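Side-chain contact in glypican-1 (Homo sapiens, PDB 4YWT), which carries heparan sulfate chains at the cell surface, through which it binds alpha-4(V) collagen and takes part in Schwann cell myelination: residues Ser145-Tyr150 against Leu156-Thr161. The protein carries 3 engineered substitutions. Residues are numbered along the deposited sequence; the frame is centred on the assembly and turned at random.
Sequences SELRLY and LHLEET
Y150 reaches from helix 137-152 across L156, H157 and L158, and its side chain has the largest share of the contact. With CG anti to the backbone N (chi1 -175°), the ring extends toward the start of helix 158-177. L158 covers one face in a CH-pi contact, CG 3.9 Å from the ring centroid. At the ring's edge, near its plane, the carbonyl L156 O sits 3.0 Å from Y150 CE1. The edge of Y150 is turned to the face of the H157 ring in an offset edge-to-face pair, planes at 81°; Y150 OH lies 3.4 Å from H157 CD2, although H157 is poorly ordered.

The methyls L147 CD2 and L158 CD2 meet at 3.5 Å, the side chains crossing at about a right angle. L147 also touches F216, and L158 touches A212, of helix 204-236. Nearer the surface, L156 CD1 packs on L149 CB.

The side-chain hydrogen bonds here lie within 156-161: H157, the N-cap, accepts from E159 N at ND1 (2.7 Å, nearly straight), and T161 OG1 donates to H157 O. Across the contact E146, bent at chi2 (-85°), brings OE1 to 3.2 Å from T161 CG2, with T161 OG1 almost as near but not hydrogen-bonded to it.

The helices of this helical hairpin are thus joined by aromatic and apolar packing, while side-chain hydrogen bonds secure the start of the second.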
ATOM      1  N   SER A 145     -17.038 -20.137 -10.903  1.00 32.15           N
ATOM      2  CA  SER A 145     -17.774 -18.929 -10.538  1.00 37.94           C
ATOM      3  C   SER A 145     -17.775 -18.725  -9.022  1.00 39.99           C
ATOM      4  O   SER A 145     -17.617 -17.601  -8.536  1.00 32.57           O
ATOM      5  CB  SER A 145     -19.210 -18.989 -11.065  1.00 35.32           C
ATOM      6  OG  SER A 145     -19.245 -18.796 -12.469  1.00 39.60           O
ATOM      7  N   GLU A 146     -17.944 -19.819  -8.284  1.00 42.16           N
ATOM      8  CA  GLU A 146     -17.923 -19.782  -6.825  1.00 42.80           C
ATOM      9  C   GLU A 146     -16.556 -19.359  -6.298  1.00 36.92           C
ATOM     10  O   GLU A 146     -16.463 -18.545  -5.377  1.00 29.66           O
ATOM     11  CB  GLU A 146     -18.309 -21.146  -6.245  1.00 50.98           C
ATOM     12  CG  GLU A 146     -19.805 -21.427  -6.251  1.00 63.31           C
ATOM     13  CD  GLU A 146     -20.508 -20.859  -5.031  1.00 69.35           C
ATOM     14  OE1 GLU A 146     -20.324 -21.411  -3.926  1.00 74.70           O
ATOM     15  OE2 GLU A 146     -21.240 -19.859  -5.174  1.00 73.58           O
ATOM     16  N   LEU A 147     -15.498 -19.920  -6.880  1.00 30.57           N
ATOM     17  CA  LEU A 147     -14.134 -19.533  -6.534  1.00 28.19           C
ATOM     18  C   LEU A 147     -13.913 -18.048  -6.791  1.00 32.66           C
ATOM     19  O   LEU A 147     -13.251 -17.357  -6.014  1.00 36.36           O
ATOM     20  CB  LEU A 147     -13.120 -20.353  -7.334  1.00 33.31           C
ATOM     21  CG  LEU A 147     -12.855 -21.799  -6.913  1.00 31.75           C
ATOM     22  CD1 LEU A 147     -11.902 -22.461  -7.893  1.00 32.54           C
ATOM     23  CD2 LEU A 147     -12.278 -21.836  -5.513  1.00 30.99           C
ATOM     24  N   ARG A 148     -14.480 -17.569  -7.892  1.00 39.40           N
ATOM     25  CA  ARG A 148     -14.347 -16.179  -8.306  1.00 42.42           C
ATOM     26  C   ARG A 148     -15.022 -15.247  -7.298  1.00 40.87           C
ATOM     27  O   ARG A 148     -14.419 -14.271  -6.832  1.00 39.36           O
ATOM     28  CB  ARG A 148     -14.942 -16.003  -9.705  1.00 39.46           C
ATOM     29  CG  ARG A 148     -14.496 -14.763 -10.447  1.00 41.06           C
ATOM     30  CD  ARG A 148     -14.790 -14.906 -11.933  1.00 36.76           C
ATOM     31  NE  ARG A 148     -13.919 -15.896 -12.563  1.00 41.11           N
ATOM     32  CZ  ARG A 148     -14.343 -16.868 -13.366  1.00 40.39           C
ATOM     33  NH1 ARG A 148     -15.636 -16.991 -13.638  1.00 39.70           N
ATOM     34  NH2 ARG A 148     -13.475 -17.721 -13.894  1.00 36.73           N
ATOM     35  N   LEU A 149     -16.270 -15.560  -6.959  1.00 42.82           N
ATOM     36  CA  LEU A 149     -17.001 -14.822  -5.931  1.00 44.11           C
ATOM     37  C   LEU A 149     -16.253 -14.833  -4.604  1.00 41.02           C
ATOM     38  O   LEU A 149     -16.211 -13.829  -3.893  1.00 33.50           O
ATOM     39  CB  LEU A 149     -18.399 -15.411  -5.738  1.00 43.38           C
ATOM     40  CG  LEU A 149     -19.505 -14.900  -6.660  1.00 49.75           C
ATOM     41  CD1 LEU A 149     -20.735 -15.784  -6.548  1.00 47.21           C
ATOM     42  CD2 LEU A 149     -19.846 -13.459  -6.323  1.00 46.70           C
ATOM     43  N   TYR A 150     -15.667 -15.981  -4.281  1.00 38.80           N
ATOM     44  CA  TYR A 150     -14.897 -16.141  -3.055  1.00 39.16           C
ATOM     45  C   TYR A 150     -13.669 -15.241  -3.043  1.00 41.87           C
ATOM     46  O   TYR A 150     -13.312 -14.682  -2.007  1.00 43.51           O
ATOM     47  CB  TYR A 150     -14.477 -17.601  -2.881  1.00 43.90           C
ATOM     48  CG  TYR A 150     -13.772 -17.885  -1.576  1.00 47.78           C
ATOM     49  CD1 TYR A 150     -14.448 -17.795  -0.368  1.00 50.71           C
ATOM     50  CD2 TYR A 150     -12.433 -18.249  -1.553  1.00 53.22           C
ATOM     51  CE1 TYR A 150     -13.808 -18.056   0.826  1.00 54.99           C
ATOM     52  CE2 TYR A 150     -11.785 -18.513  -0.361  1.00 59.09           C
ATOM     53  CZ  TYR A 150     -12.480 -18.416   0.827  1.00 62.37           C
ATOM     54  OH  TYR A 150     -11.848 -18.675   2.020  1.00 65.67           O
ATOM     55  N   LEU A 156     -18.463 -16.542   1.645  1.00 92.06           N
ATOM     56  CA  LEU A 156     -18.631 -17.954   1.363  1.00 83.89           C
ATOM     57  C   LEU A 156     -17.354 -18.561   1.907  1.00 79.39           C
ATOM     58  O   LEU A 156     -16.424 -17.818   2.223  1.00 78.42           O
ATOM     59  CB  LEU A 156     -18.769 -18.242  -0.137  1.00 78.30           C
ATOM     60  CG  LEU A 156     -19.736 -17.481  -1.049  1.00 72.60           C
ATOM     61  CD1 LEU A 156     -19.150 -17.405  -2.448  1.00 70.67           C
ATOM     62  CD2 LEU A 156     -21.100 -18.146  -1.087  1.00 73.52           C
ATOM     63  N   HIS A 157     -17.295 -19.878   2.066  1.00 81.39           N
ATOM     64  CA  HIS A 157     -15.976 -20.500   2.151  1.00 85.92           C
ATOM     65  C   HIS A 157     -15.986 -21.821   1.376  1.00 80.26           C
ATOM     66  O   HIS A 157     -17.043 -22.418   1.151  1.00 78.56           O
ATOM     67  CB  HIS A 157     -15.533 -20.667   3.617  1.00 95.93           C
ATOM     68  CG  HIS A 157     -14.283 -21.479   3.799  1.00103.12           C
ATOM     69  ND1 HIS A 157     -14.208 -22.829   3.542  1.00107.44           N
ATOM     70  CD2 HIS A 157     -13.025 -21.092   4.122  1.00104.95           C
ATOM     71  CE1 HIS A 157     -12.974 -23.252   3.754  1.00108.27           C
ATOM     72  NE2 HIS A 157     -12.237 -22.217   4.105  1.00107.91           N
ATOM     73  N   LEU A 158     -14.797 -22.237   0.946  1.00 75.86           N
ATOM     74  CA  LEU A 158     -14.595 -23.379   0.059  1.00 74.66           C
ATOM     75  C   LEU A 158     -14.903 -24.748   0.640  1.00 72.87           C
ATOM     76  O   LEU A 158     -15.192 -25.655  -0.102  1.00 74.08           O
ATOM     77  CB  LEU A 158     -13.147 -23.386  -0.424  1.00 74.77           C
ATOM     78  CG  LEU A 158     -12.745 -22.021  -0.965  1.00 74.00           C
ATOM     79  CD1 LEU A 158     -11.261 -21.955  -1.236  1.00 75.19           C
ATOM     80  CD2 LEU A 158     -13.538 -21.747  -2.224  1.00 73.05           C
ATOM     81  N   GLU A 159     -14.813 -24.927   1.949  1.00 65.40           N
ATOM     82  CA  GLU A 159     -14.978 -26.262   2.519  1.00 64.17           C
ATOM     83  C   GLU A 159     -16.337 -26.868   2.193  1.00 60.45           C
ATOM     84  O   GLU A 159     -16.442 -27.966   1.639  1.00 60.37           O
ATOM     85  CB  GLU A 159     -14.796 -26.216   4.032  1.00 61.93           C
ATOM     86  N   GLU A 160     -17.370 -26.120   2.548  1.00 60.32           N
ATOM     87  CA  GLU A 160     -18.747 -26.520   2.353  1.00 60.19           C
ATOM     88  C   GLU A 160     -19.095 -26.534   0.863  1.00 59.22           C
ATOM     89  O   GLU A 160     -19.754 -27.455   0.384  1.00 64.55           O
ATOM     90  CB  GLU A 160     -19.670 -25.574   3.131  1.00 68.40           C
ATOM     91  CG  GLU A 160     -19.141 -25.107   4.504  1.00 78.98           C
ATOM     92  CD  GLU A 160     -18.086 -24.001   4.423  1.00 88.85           C
ATOM     93  OE1 GLU A 160     -17.319 -23.967   3.436  1.00 90.40           O
ATOM     94  OE2 GLU A 160     -18.043 -23.148   5.333  1.00 92.35           O
ATOM     95  N   THR A 161     -18.631 -25.521   0.136  1.00 54.91           N
ATOM     96  CA  THR A 161     -18.922 -25.373  -1.292  1.00 48.09           C
ATOM     97  C   THR A 161     -18.351 -26.519  -2.129  1.00 43.38           C
ATOM     98  O   THR A 161     -19.024 -27.077  -3.001  1.00 41.12           O
ATOM     99  CB  THR A 161     -18.367 -24.036  -1.823  1.00 45.09           C
ATOM    100  OG1 THR A 161     -19.110 -22.953  -1.252  1.00 46.77           O
ATOM    101  CG2 THR A 161     -18.469 -23.965  -3.340  1.00 49.81           C
TER